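PDB 2XQ0: leukotriene A-4 hydrolase from Saccharomyces cerevisiae, which cleaves di- and tripeptides as a zinc-dependent aminopeptidase of the M1 family and shows low epoxide hydrolase activity. Local coordinates for residues Gln128-Lys133 with Val268-Tyr273; Gly208-Asp213 with Met281-Pro286; Gly584-Gly587 with Phe591-Pro594; Pro229-Asp234 with Ile264-Asp269. All coordinates share one frame; numbering follows the deposited sequence.

Interaction 1 (Gln128-Lys133 with Val268-Tyr273); sequences QWLNSK and VDSYPY. With BES (2-(3-amino-2-hydroxy-4-phenyl-butyrylamino)-4-methyl-pentanoic acid), chain B.
Ser-270 and Gln-128 make the polar part of this buried contact. Ser-270 OG donates to Gln-128 OE1 at 2.9 Å. The C=O...donor angle is only 104°, and the hydroxyl sits above the carbonyl plane, 37° out of it. The Gln-128 chain is extended, with CG anti to the backbone N (chi1 -172°), and this carries its amide out to the serine. Replacing Gln-128 with an alanine would remove this acceptor and is likely to leave the Ser-270 hydroxyl without its mate.

The apolar part is small. Leu-130 CD1 and Val-268 CG2 meet tip to tip at 3.9 Å. Leu-130 CD1 also lies 3.9 Å from Ser-270 OG.

The backbone of Val-268 to Tyr-271 is a type I turn, closed by Tyr-271 N to Val-268 O at 3.1 Å. The turn leads into the substrate-binding residues Pro-272 and Tyr-273. Bestatin lays its phenyl carbon C12 over one face of the Tyr-273 ring, 3.4 Å from CE1.

Strand 127-130 edges a sheet of the N-terminal part. One hydrogen bond beside a methyl contact thus joins that edge to the turn leading into the pocket, and its steep, out-of-plane approach suggests a modest bond.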
loop_
_atom_site.group_PDB
_atom_site.type_symbol
_atom_site.label_atom_id
_atom_site.label_comp_id
_atom_site.label_asym_id
_atom_site.label_seq_id
_atom_site.Cartn_x
_atom_site.Cartn_y
_atom_site.Cartn_z
ATOM N N GLN A 128 -13.085 -6.559 7.171
ATOM C CA GLN A 128 -13.112 -6.387 8.613
ATOM C C GLN A 128 -14.468 -5.787 9.028
ATOM O O GLN A 128 -14.951 -4.827 8.411
ATOM C CB GLN A 128 -11.957 -5.521 9.138
ATOM C CG GLN A 128 -11.919 -5.536 10.702
ATOM C CD GLN A 128 -10.977 -4.507 11.324
ATOM O OE1 GLN A 128 -10.348 -3.710 10.629
ATOM N NE2 GLN A 128 -10.879 -4.529 12.650
ATOM N N TRP A 129 -15.089 -6.371 10.051
ATOM C CA TRP A 129 -16.372 -5.874 10.555
ATOM C C TRP A 129 -16.172 -5.274 11.919
ATOM O O TRP A 129 -15.521 -5.879 12.764
ATOM C CB TRP A 129 -17.399 -7.010 10.685
ATOM C CG TRP A 129 -17.700 -7.722 9.395
ATOM C CD1 TRP A 129 -17.014 -8.763 8.854
ATOM C CD2 TRP A 129 -18.777 -7.437 8.493
ATOM N NE1 TRP A 129 -17.594 -9.147 7.663
ATOM C CE2 TRP A 129 -18.677 -8.347 7.420
ATOM C CE3 TRP A 129 -19.814 -6.497 8.489
ATOM C CZ2 TRP A 129 -19.573 -8.350 6.356
ATOM C CZ3 TRP A 129 -20.707 -6.501 7.429
ATOM C CH2 TRP A 129 -20.582 -7.430 6.379
ATOM N N LEU A 130 -16.741 -4.090 12.136
ATOM C CA LEU A 130 -16.798 -3.490 13.461
ATOM C C LEU A 130 -18.242 -3.325 13.912
ATOM O O LEU A 130 -19.093 -2.910 13.126
ATOM C CB LEU A 130 -16.103 -2.125 13.464
ATOM C CG LEU A 130 -14.583 -2.150 13.314
ATOM C CD1 LEU A 130 -14.188 -2.031 11.857
ATOM C CD2 LEU A 130 -13.958 -1.030 14.108
ATOM N N ASN A 131 -18.518 -3.649 15.171
ATOM C CA ASN A 131 -19.845 -3.420 15.750
ATOM C C ASN A 131 -19.993 -2.039 16.402
ATOM O O ASN A 131 -19.012 -1.307 16.539
ATOM C CB ASN A 131 -20.197 -4.522 16.753
ATOM C CG ASN A 131 -19.228 -4.584 17.921
ATOM O OD1 ASN A 131 -18.858 -3.556 18.489
ATOM N ND2 ASN A 131 -18.817 -5.792 18.287
ATOM N N SER A 132 -21.228 -1.707 16.794
ATOM C CA SER A 132 -21.595 -0.409 17.400
ATOM C C SER A 132 -20.645 0.115 18.474
ATOM O O SER A 132 -20.415 1.318 18.572
ATOM C CB SER A 132 -23.006 -0.475 18.013
ATOM O OG SER A 132 -24.027 -0.472 17.026
ATOM N N LYS A 133 -20.125 -0.789 19.296
ATOM C CA LYS A 133 -19.287 -0.414 20.429
ATOM C C LYS A 133 -17.828 -0.167 20.049
ATOM O O LYS A 133 -17.073 0.418 20.826
ATOM C CB LYS A 133 -19.349 -1.502 21.501
ATOM C CG LYS A 133 -20.712 -1.670 22.142
ATOM C CD LYS A 133 -20.630 -1.388 23.628
ATOM C CE LYS A 133 -19.944 -0.052 23.892
ATOM N NZ LYS A 133 -19.719 0.181 25.346
ATOM N N VAL A 268 -11.760 3.821 9.454
ATOM C CA VAL A 268 -11.762 3.633 10.904
ATOM C C VAL A 268 -10.339 3.411 11.412
ATOM O O VAL A 268 -9.441 3.062 10.648
ATOM C CB VAL A 268 -12.676 2.440 11.327
ATOM C CG1 VAL A 268 -14.133 2.748 11.008
ATOM C CG2 VAL A 268 -12.244 1.157 10.633
ATOM N N ASP A 269 -10.136 3.588 12.711
ATOM C CA ASP A 269 -8.786 3.527 13.265
ATOM C C ASP A 269 -8.090 2.161 13.126
ATOM O O ASP A 269 -6.863 2.098 13.118
ATOM C CB ASP A 269 -8.770 4.055 14.710
ATOM C CG ASP A 269 -9.485 5.400 14.844
ATOM O OD1 ASP A 269 -8.834 6.457 14.692
ATOM O OD2 ASP A 269 -10.713 5.403 15.091
ATOM N N SER A 270 -8.861 1.083 12.967
ATOM C CA SER A 270 -8.275 -0.254 12.773
ATOM C C SER A 270 -7.659 -0.490 11.391
ATOM O O SER A 270 -7.037 -1.530 11.138
ATOM C CB SER A 270 -9.317 -1.344 13.042
ATOM O OG SER A 270 -10.403 -1.255 12.134
ATOM N N TYR A 271 -7.822 0.469 10.490
ATOM C CA TYR A 271 -7.300 0.302 9.146
ATOM C C TYR A 271 -5.779 0.046 9.163
ATOM O O TYR A 271 -5.022 0.817 9.754
ATOM C CB TYR A 271 -7.662 1.510 8.282
ATOM C CG TYR A 271 -7.370 1.277 6.823
ATOM C CD1 TYR A 271 -8.152 0.411 6.075
ATOM C CD2 TYR A 271 -6.318 1.926 6.195
ATOM C CE1 TYR A 271 -7.888 0.186 4.743
ATOM C CE2 TYR A 271 -6.040 1.705 4.867
ATOM C CZ TYR A 271 -6.827 0.834 4.147
ATOM O OH TYR A 271 -6.552 0.623 2.828
ATOM N N PRO A 272 -5.327 -1.036 8.507
ATOM C CA PRO A 272 -3.950 -1.528 8.677
ATOM C C PRO A 272 -2.905 -0.997 7.687
ATOM O O PRO A 272 -1.713 -1.193 7.922
ATOM C CB PRO A 272 -4.111 -3.041 8.490
ATOM C CG PRO A 272 -5.237 -3.151 7.492
ATOM C CD PRO A 272 -6.147 -1.963 7.704
ATOM N N TYR A 273 -3.325 -0.361 6.599
ATOM C CA TYR A 273 -2.366 0.182 5.646
ATOM C C TYR A 273 -2.404 1.691 5.702
ATOM O O TYR A 273 -3.233 2.261 6.410
ATOM C CB TYR A 273 -2.645 -0.345 4.235
ATOM C CG TYR A 273 -2.569 -1.853 4.170
ATOM C CD1 TYR A 273 -1.374 -2.497 3.904
ATOM C CD2 TYR A 273 -3.690 -2.633 4.416
ATOM C CE1 TYR A 273 -1.298 -3.877 3.867
ATOM C CE2 TYR A 273 -3.626 -4.008 4.383
ATOM C CZ TYR A 273 -2.429 -4.628 4.109
ATOM O OH TYR A 273 -2.367 -6.006 4.075
HETATM N N2 BES B . -2.033 -0.928 -2.068
HETATM C C1 BES B . -0.760 -0.591 -1.466
HETATM C C6 BES B . -0.611 -1.299 -0.118
HETATM C C7 BES B . -0.590 -2.799 -0.317
HETATM C C8 BES B . 0.214 -3.351 -1.308
HETATM C C12 BES B . -1.385 -3.623 0.474
HETATM C C9 BES B . 0.233 -4.728 -1.500
HETATM C C11 BES B . -1.366 -5.001 0.279
HETATM C C10 BES B . -0.556 -5.555 -0.707
HETATM C C2 BES B . -0.619 0.925 -1.281
HETATM O O2 BES B . -0.763 1.692 -2.485
HETATM C C3 BES B . 0.731 1.171 -0.695
HETATM O O3 BES B . 1.759 1.039 -1.364
HETATM N N1 BES B . 0.627 1.504 0.585
HETATM C C4 BES B . 1.687 1.819 1.520
HETATM C C13 BES B . 1.727 3.343 1.505
HETATM C C14 BES B . 3.120 3.895 1.232
HETATM C C15 BES B . 3.023 5.323 0.707
HETATM C C16 BES B . 3.909 3.009 0.270
HETATM C C5 BES B . 1.216 1.357 2.869
HETATM O O1 BES B . 2.065 1.056 3.738
HETATM O O4 BES B . -0.022 1.284 3.072
#

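Interaction 2 (Gly208-Asp213 with Met281-Pro286); sequences GIASGD and MTFATP
Phe-283, on strand 282-284 of the five-stranded mixed sheet, points its ring at the strand 209-211 of a separate antiparallel sheet. The contact is therefore sheet against sheet, and no hydrogen bond crosses it. The ring reaches over with its outer end. Phe-283 CZ lies 3.8 Å from Ile-209 N, and Phe-283 CE2 is 4.0 Å from Ile-209 O. The carbonyl carbon of Ile-209 is met at the ring edge, in the ring plane. Ile-209 itself turns its side chain away, so the phenyl meets its backbone. Ile-209 N is hydrogen-bonded to Ser-144 OG, and the two residues also pair through their backbones.

Next to it, the methyl of Ala-210 points toward the ring and comes within 4.3 Å of Phe-283 CZ. Gly-208 C is 4.1 Å from Phe-283 CZ. A beta carbon on Gly-208 would lie 3.4 Å from Phe-283 CE1, which is tight, so the missing side chain gives the ring its room.

M1 aminopeptidases place a beta-rich N-terminal domain against a thermolysin-like catalytic domain, and the mixed sheet holding Phe-283 fits the latter. Its edge strand 275-276 lies next to 282-284 and includes the substrate-binding residue Met-276. The side chains of Phe-283 and Met-276 approach to about 4 Å between nearest atoms. Phe-283 CG stands beside its backbone N (chi1 -80°), which sends the ring toward the neighbouring sheet. Leu-265, Asn-267 and Tyr-271 pack on the same phenylalanine, while Val-178 of strand 177-179 touches both Ala-210 and Met-281.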
loop_
_atom_site.group_PDB
_atom_site.type_symbol
_atom_site.label_atom_id
_atom_site.label_comp_id
_atom_site.label_asym_id
_atom_site.label_seq_id
_atom_site.Cartn_x
_atom_site.Cartn_y
_atom_site.Cartn_z
ATOM N N GLY A 208 -13.153 -2.067 -4.171
ATOM C CA GLY A 208 -13.193 -1.565 -2.813
ATOM C C GLY A 208 -14.621 -1.331 -2.386
ATOM O O GLY A 208 -15.446 -0.859 -3.179
ATOM N N ILE A 209 -14.925 -1.698 -1.145
ATOM C CA ILE A 209 -16.248 -1.426 -0.589
ATOM C C ILE A 209 -16.130 -1.073 0.880
ATOM O O ILE A 209 -15.325 -1.664 1.607
ATOM C CB ILE A 209 -17.193 -2.646 -0.764
ATOM C CG1 ILE A 209 -18.580 -2.328 -0.196
ATOM C CG2 ILE A 209 -16.633 -3.845 -0.038
ATOM C CD1 ILE A 209 -19.630 -3.349 -0.574
ATOM N N ALA A 210 -16.921 -0.104 1.328
ATOM C CA ALA A 210 -17.040 0.162 2.768
ATOM C C ALA A 210 -18.458 0.593 3.075
ATOM O O ALA A 210 -19.143 1.162 2.222
ATOM C CB ALA A 210 -16.066 1.219 3.227
ATOM N N SER A 211 -18.904 0.312 4.287
ATOM C CA SER A 211 -20.230 0.758 4.683
ATOM C C SER A 211 -20.226 1.051 6.145
ATOM O O SER A 211 -19.693 0.279 6.948
ATOM C CB SER A 211 -21.282 -0.287 4.352
ATOM O OG SER A 211 -22.577 0.169 4.732
ATOM N N GLY A 212 -20.788 2.198 6.479
ATOM C CA GLY A 212 -20.939 2.597 7.861
ATOM C C GLY A 212 -21.527 3.977 7.920
ATOM O O GLY A 212 -22.041 4.493 6.929
ATOM N N ASP A 213 -21.463 4.577 9.102
ATOM C CA ASP A 213 -21.992 5.919 9.293
ATOM C C ASP A 213 -21.047 6.917 8.652
ATOM O O ASP A 213 -20.205 7.513 9.313
ATOM C CB ASP A 213 -22.174 6.226 10.783
ATOM C CG ASP A 213 -22.769 7.591 11.019
ATOM O OD1 ASP A 213 -23.309 8.168 10.054
ATOM O OD2 ASP A 213 -22.688 8.087 12.164
ATOM N N MET A 281 -11.992 5.757 -5.181
ATOM C CA MET A 281 -12.160 5.816 -3.728
ATOM C C MET A 281 -10.918 5.320 -3.023
ATOM O O MET A 281 -10.863 4.183 -2.602
ATOM C CB MET A 281 -13.383 5.002 -3.265
ATOM C CG MET A 281 -13.831 5.250 -1.810
ATOM S SD MET A 281 -14.198 6.979 -1.378
ATOM C CE MET A 281 -15.576 7.289 -2.500
ATOM N N THR A 282 -9.923 6.182 -2.903
ATOM C CA THR A 282 -8.723 5.864 -2.141
ATOM C C THR A 282 -9.106 5.580 -0.689
ATOM O O THR A 282 -9.855 6.339 -0.084
ATOM C CB THR A 282 -7.742 7.068 -2.223
ATOM O OG1 THR A 282 -7.134 7.069 -3.519
ATOM C CG2 THR A 282 -6.647 6.963 -1.159
ATOM N N PHE A 283 -8.604 4.483 -0.129
ATOM C CA PHE A 283 -8.827 4.172 1.270
ATOM C C PHE A 283 -7.634 4.728 2.008
ATOM O O PHE A 283 -6.497 4.488 1.615
ATOM C CB PHE A 283 -8.920 2.664 1.509
ATOM C CG PHE A 283 -10.247 2.061 1.167
ATOM C CD1 PHE A 283 -11.020 2.565 0.134
ATOM C CD2 PHE A 283 -10.712 0.957 1.870
ATOM C CE1 PHE A 283 -12.248 1.996 -0.183
ATOM C CE2 PHE A 283 -11.936 0.381 1.560
ATOM C CZ PHE A 283 -12.707 0.904 0.532
ATOM N N ALA A 284 -7.880 5.504 3.058
ATOM C CA ALA A 284 -6.785 6.133 3.791
ATOM C C ALA A 284 -6.863 5.896 5.307
ATOM O O ALA A 284 -7.954 5.782 5.864
ATOM C CB ALA A 284 -6.743 7.627 3.481
ATOM N N THR A 285 -5.698 5.803 5.953
ATOM C CA THR A 285 -5.585 5.714 7.412
ATOM C C THR A 285 -5.881 7.082 8.033
ATOM O O THR A 285 -5.450 8.116 7.516
ATOM C CB THR A 285 -4.160 5.239 7.842
ATOM O OG1 THR A 285 -4.035 5.233 9.269
ATOM C CG2 THR A 285 -3.070 6.136 7.244
ATOM N N PRO A 286 -6.636 7.097 9.135
ATOM C CA PRO A 286 -6.900 8.345 9.864
ATOM C C PRO A 286 -5.634 8.927 10.477
ATOM O O PRO A 286 -5.625 10.092 10.859
ATOM C CB PRO A 286 -7.850 7.920 10.990
ATOM C CG PRO A 286 -8.225 6.517 10.717
ATOM C CD PRO A 286 -7.244 5.920 9.778
#

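Interaction 3 (Gly584-Gly587 with Phe591-Pro594); sequences GTVG and FVRP
Gly-587 and Val-592 bring their backbones to 6.1 Å between CA atoms, where the loop after helix 576-582 turns into helix 589-600. No hydrogen bond joins the two segments, and the contact is one of methyl groups against a loop backbone.

Val-592 does most of the touching, through a single branch. With CG1 anti to the backbone N (chi1 170°), CG2 is left beside that N, on the loop side. Val-592 CG2 rests 3.4 Å from Val-586 O and 3.6 Å from Gly-587 C. It therefore sits against the carbonyl oxygen of Val-586 and the carbonyl carbon of Gly-587. Gly-587 has no side chain, and a beta carbon there would point away from the helix.

Val-586 adds the apolar half. Its CG2 meets Val-592 CG2 at 4.2 Å. Val-586 CG2 also lies 4.4 Å from Phe-591 CB, so one loop methyl spans two successive helix residues. The phenylalanine makes this contact by its CB.

All four touching residues are buried. The helix is kinked at Pro-594, whose nitrogen carries no hydrogen for a bond to the preceding turn.

The contact is local and tucks the loop against the first turn of the helix that follows it, in the C-terminal helical part of the enzyme. Val-592 also packs on Cys-622 and Val-626 of helix 620-629. Phe-591 packs on Ala-557 and Glu-558 of helix 557-569, and touches Thr-287, as does Val-586.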
loop_
_atom_site.group_PDB
_atom_site.type_symbol
_atom_site.label_atom_id
_atom_site.label_comp_id
_atom_site.label_asym_id
_atom_site.label_seq_id
_atom_site.Cartn_x
_atom_site.Cartn_y
_atom_site.Cartn_z
ATOM N N GLY A 584 -3.332 1.172 21.732
ATOM C CA GLY A 584 -4.734 0.810 21.749
ATOM C C GLY A 584 -5.565 1.816 20.982
ATOM O O GLY A 584 -6.791 1.690 20.896
ATOM N N THR A 585 -4.892 2.818 20.422
ATOM C CA THR A 585 -5.577 3.891 19.707
ATOM C C THR A 585 -5.327 3.847 18.192
ATOM O O THR A 585 -6.072 4.458 17.427
ATOM C CB THR A 585 -5.200 5.293 20.274
ATOM O OG1 THR A 585 -3.917 5.691 19.784
ATOM C CG2 THR A 585 -5.177 5.272 21.809
ATOM N N VAL A 586 -4.290 3.125 17.766
ATOM C CA VAL A 586 -3.972 2.991 16.340
ATOM C C VAL A 586 -3.987 1.534 15.864
ATOM O O VAL A 586 -3.779 0.617 16.651
ATOM C CB VAL A 586 -2.604 3.647 15.969
ATOM C CG1 VAL A 586 -2.641 5.156 16.214
ATOM C CG2 VAL A 586 -1.460 3.005 16.745
ATOM N N GLY A 587 -4.231 1.337 14.570
ATOM C CA GLY A 587 -4.284 0.006 13.980
ATOM C C GLY A 587 -3.375 -0.162 12.768
ATOM O O GLY A 587 -3.198 -1.267 12.255
ATOM N N PHE A 591 2.871 1.025 12.613
ATOM C CA PHE A 591 3.091 1.472 13.997
ATOM C C PHE A 591 2.855 0.362 15.011
ATOM O O PHE A 591 3.634 0.191 15.956
ATOM C CB PHE A 591 2.204 2.668 14.356
ATOM C CG PHE A 591 2.324 3.823 13.402
ATOM C CD1 PHE A 591 3.562 4.352 13.089
ATOM C CD2 PHE A 591 1.189 4.382 12.826
ATOM C CE1 PHE A 591 3.670 5.411 12.210
ATOM C CE2 PHE A 591 1.293 5.446 11.946
ATOM C CZ PHE A 591 2.529 5.956 11.639
ATOM N N VAL A 592 1.773 -0.384 14.799
ATOM C CA VAL A 592 1.352 -1.463 15.687
ATOM C C VAL A 592 2.382 -2.590 15.833
ATOM O O VAL A 592 2.756 -2.942 16.956
ATOM C CB VAL A 592 -0.007 -2.038 15.237
ATOM C CG1 VAL A 592 -0.353 -3.315 16.000
ATOM C CG2 VAL A 592 -1.102 -0.991 15.406
ATOM N N ARG A 593 2.837 -3.151 14.712
ATOM C CA ARG A 593 3.806 -4.251 14.748
ATOM C C ARG A 593 5.099 -3.856 15.459
ATOM O O ARG A 593 5.527 -4.518 16.409
ATOM C CB ARG A 593 4.137 -4.746 13.340
ATOM C CG ARG A 593 3.033 -5.506 12.657
ATOM C CD ARG A 593 3.526 -6.092 11.348
ATOM N NE ARG A 593 4.440 -7.207 11.569
ATOM C CZ ARG A 593 4.851 -8.036 10.613
ATOM N NH1 ARG A 593 4.425 -7.871 9.362
ATOM N NH2 ARG A 593 5.678 -9.034 10.909
ATOM N N PRO A 594 5.744 -2.779 14.988
ATOM C CA PRO A 594 6.981 -2.353 15.639
ATOM C C PRO A 594 6.723 -1.928 17.079
ATOM O O PRO A 594 7.576 -2.135 17.937
ATOM C CB PRO A 594 7.412 -1.128 14.817
ATOM C CG PRO A 594 6.686 -1.249 13.515
ATOM C CD PRO A 594 5.390 -1.927 13.837
#

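Interaction 4 (Pro229-Asp234 with Ile264-Asp269); sequences PFRLKD and ILVNVD
Arg-231 and Asp-269 form the salt bridge that carries this contact. Arg-231 NH1 donates a hydrogen bond to Asp-269 OD1 at 3.2 Å, with an N-H...O angle of 151°. The oxygen is met on its syn side, yet guanidinium and carboxylate planes stand 66° apart, and one hydrogen bond forms, not a matched pair. Bends at chi2 and chi3 bring the guanidinium round to the acid.

The closer packing lies along the buried arginine. Arg-231 NH2 is 3.6 Å from Asn-267 O. Val-266 CG1 lies 4.3 Å from Arg-231 NE. The adjoining Phe-230 sets CZ 3.5 Å over the centre of one Arg-231 guanidinium face. Looser are the phenylalanine itself, which is exposed, and Asp-269, partly exposed. Asp-269 OD2 also has a long, weak ion pair with Lys-136. An alanine in place of Asp-269 would probably leave the guanidinium without its main counter-charge and freer to turn.

Asn-267 points away from the helix and bonds through OD1 to Tyr-141 OH. Helix 229-239 follows strand 223-227, and strand 264-266 lies between 223-227 and 282-284, parallel to both. The helix thus belongs to a beta-alpha-beta crossover, packed beside the end of its second strand.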
loop_
_atom_site.group_PDB
_atom_site.type_symbol
_atom_site.label_atom_id
_atom_site.label_comp_id
_atom_site.label_asym_id
_atom_site.label_seq_id
_atom_site.Cartn_x
_atom_site.Cartn_y
_atom_site.Cartn_z
ATOM N N PRO A 229 -18.709 11.187 10.810
ATOM C CA PRO A 229 -19.044 12.595 11.067
ATOM C C PRO A 229 -18.095 13.296 12.052
ATOM O O PRO A 229 -17.713 14.444 11.809
ATOM C CB PRO A 229 -20.464 12.516 11.630
ATOM C CG PRO A 229 -21.044 11.264 10.976
ATOM C CD PRO A 229 -19.889 10.301 10.875
ATOM N N PHE A 230 -17.693 12.620 13.127
ATOM C CA PHE A 230 -16.925 13.292 14.173
ATOM C C PHE A 230 -15.590 13.822 13.657
ATOM O O PHE A 230 -15.033 14.789 14.197
ATOM C CB PHE A 230 -16.715 12.380 15.389
ATOM C CG PHE A 230 -15.604 11.384 15.222
ATOM C CD1 PHE A 230 -14.303 11.705 15.601
ATOM C CD2 PHE A 230 -15.855 10.126 14.691
ATOM C CE1 PHE A 230 -13.275 10.789 15.448
ATOM C CE2 PHE A 230 -14.829 9.202 14.535
ATOM C CZ PHE A 230 -13.537 9.533 14.906
ATOM N N ARG A 231 -15.098 13.201 12.593
ATOM C CA ARG A 231 -13.777 13.510 12.057
ATOM C C ARG A 231 -13.863 14.256 10.724
ATOM O O ARG A 231 -12.842 14.665 10.157
ATOM C CB ARG A 231 -13.010 12.195 11.863
ATOM C CG ARG A 231 -11.634 12.345 11.257
ATOM C CD ARG A 231 -10.694 11.306 11.827
ATOM N NE ARG A 231 -11.236 9.961 11.694
ATOM C CZ ARG A 231 -10.955 8.967 12.528
ATOM N NH1 ARG A 231 -10.141 9.174 13.559
ATOM N NH2 ARG A 231 -11.480 7.767 12.329
ATOM N N LEU A 232 -15.081 14.439 10.230
ATOM C CA LEU A 232 -15.297 14.972 8.878
ATOM C C LEU A 232 -14.615 16.308 8.603
ATOM O O LEU A 232 -13.879 16.452 7.627
ATOM C CB LEU A 232 -16.793 15.049 8.563
ATOM C CG LEU A 232 -17.121 15.608 7.178
ATOM C CD1 LEU A 232 -16.740 14.610 6.085
ATOM C CD2 LEU A 232 -18.602 15.963 7.089
ATOM N N LYS A 233 -14.836 17.298 9.458
ATOM C CA LYS A 233 -14.243 18.601 9.201
ATOM C C LYS A 233 -12.725 18.601 9.360
ATOM O O LYS A 233 -12.034 19.301 8.638
ATOM C CB LYS A 233 -14.906 19.689 10.054
ATOM C CG LYS A 233 -16.342 19.943 9.652
ATOM C CD LYS A 233 -16.433 20.640 8.287
ATOM C CE LYS A 233 -17.771 20.343 7.593
ATOM N NZ LYS A 233 -17.899 21.158 6.347
ATOM N N ASP A 234 -12.191 17.793 10.269
ATOM C CA ASP A 234 -10.739 17.703 10.378
ATOM C C ASP A 234 -10.146 17.156 9.076
ATOM O O ASP A 234 -9.094 17.612 8.611
ATOM C CB ASP A 234 -10.323 16.791 11.536
ATOM C CG ASP A 234 -10.567 17.417 12.903
ATOM O OD1 ASP A 234 -10.614 18.656 12.996
ATOM O OD2 ASP A 234 -10.708 16.663 13.892
ATOM N N ILE A 264 -11.526 10.385 -1.454
ATOM C CA ILE A 264 -10.779 9.735 -0.384
ATOM C C ILE A 264 -11.715 9.263 0.736
ATOM O O ILE A 264 -12.530 10.036 1.223
ATOM C CB ILE A 264 -9.735 10.695 0.191
ATOM C CG1 ILE A 264 -8.778 11.152 -0.912
ATOM C CG2 ILE A 264 -8.974 10.039 1.392
ATOM C CD1 ILE A 264 -7.900 12.315 -0.515
ATOM N N LEU A 265 -11.604 7.990 1.124
ATOM C CA LEU A 265 -12.289 7.471 2.306
ATOM C C LEU A 265 -11.297 7.434 3.451
ATOM O O LEU A 265 -10.300 6.729 3.362
ATOM C CB LEU A 265 -12.803 6.037 2.064
ATOM C CG LEU A 265 -13.310 5.301 3.310
ATOM C CD1 LEU A 265 -14.537 5.974 3.850
ATOM C CD2 LEU A 265 -13.610 3.808 3.021
ATOM N N VAL A 266 -11.549 8.197 4.517
ATOM C CA VAL A 266 -10.672 8.153 5.679
ATOM C C VAL A 266 -11.260 7.121 6.613
ATOM O O VAL A 266 -12.319 7.332 7.210
ATOM C CB VAL A 266 -10.508 9.520 6.385
ATOM C CG1 VAL A 266 -9.722 9.346 7.667
ATOM C CG2 VAL A 266 -9.789 10.519 5.456
ATOM N N ASN A 267 -10.586 5.979 6.701
ATOM C CA ASN A 267 -11.164 4.806 7.336
ATOM C C ASN A 267 -11.171 4.854 8.857
ATOM O O ASN A 267 -10.646 5.795 9.465
ATOM C CB ASN A 267 -10.425 3.556 6.864
ATOM C CG ASN A 267 -11.252 2.716 5.923
ATOM O OD1 ASN A 267 -12.449 2.535 6.123
ATOM N ND2 ASN A 267 -10.612 2.184 4.894
ATOM N N VAL A 268 -11.760 3.821 9.454
ATOM C CA VAL A 268 -11.762 3.633 10.904
ATOM C C VAL A 268 -10.339 3.411 11.412
ATOM O O VAL A 268 -9.441 3.062 10.648
ATOM C CB VAL A 268 -12.676 2.440 11.327
ATOM C CG1 VAL A 268 -14.133 2.748 11.008
ATOM C CG2 VAL A 268 -12.244 1.157 10.633
ATOM N N ASP A 269 -10.136 3.588 12.711
ATOM C CA ASP A 269 -8.786 3.527 13.265
ATOM C C ASP A 269 -8.090 2.161 13.126
ATOM O O ASP A 269 -6.863 2.098 13.118
ATOM C CB ASP A 269 -8.770 4.055 14.710
ATOM C CG ASP A 269 -9.485 5.400 14.844
ATOM O OD1 ASP A 269 -8.834 6.457 14.692
ATOM O OD2 ASP A 269 -10.713 5.403 15.091
#

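How the interactions relate
From the N terminus, residues 128-133 open interaction 1, 208-213 open interaction 2, and 229-234 open interaction 4. Interaction 4 closes first, at 264-269, so it is nested inside the loop of interaction 2. Interaction 1 closes next, at 268-273, sharing Val-268 and Asp-269 with interaction 4. Interaction 2 closes last of the three, at 281-286, so interactions 1 and 2 cross. Strands 264-266 and 282-284 are neighbours in one sheet, which joins interactions 2 and 4. Interaction 3 follows in series as a short local loop in the C-terminal helices. Thr-585 O touches Asp-269 CB, linking those helices to the start of the turn, which interactions 1 and 4 share.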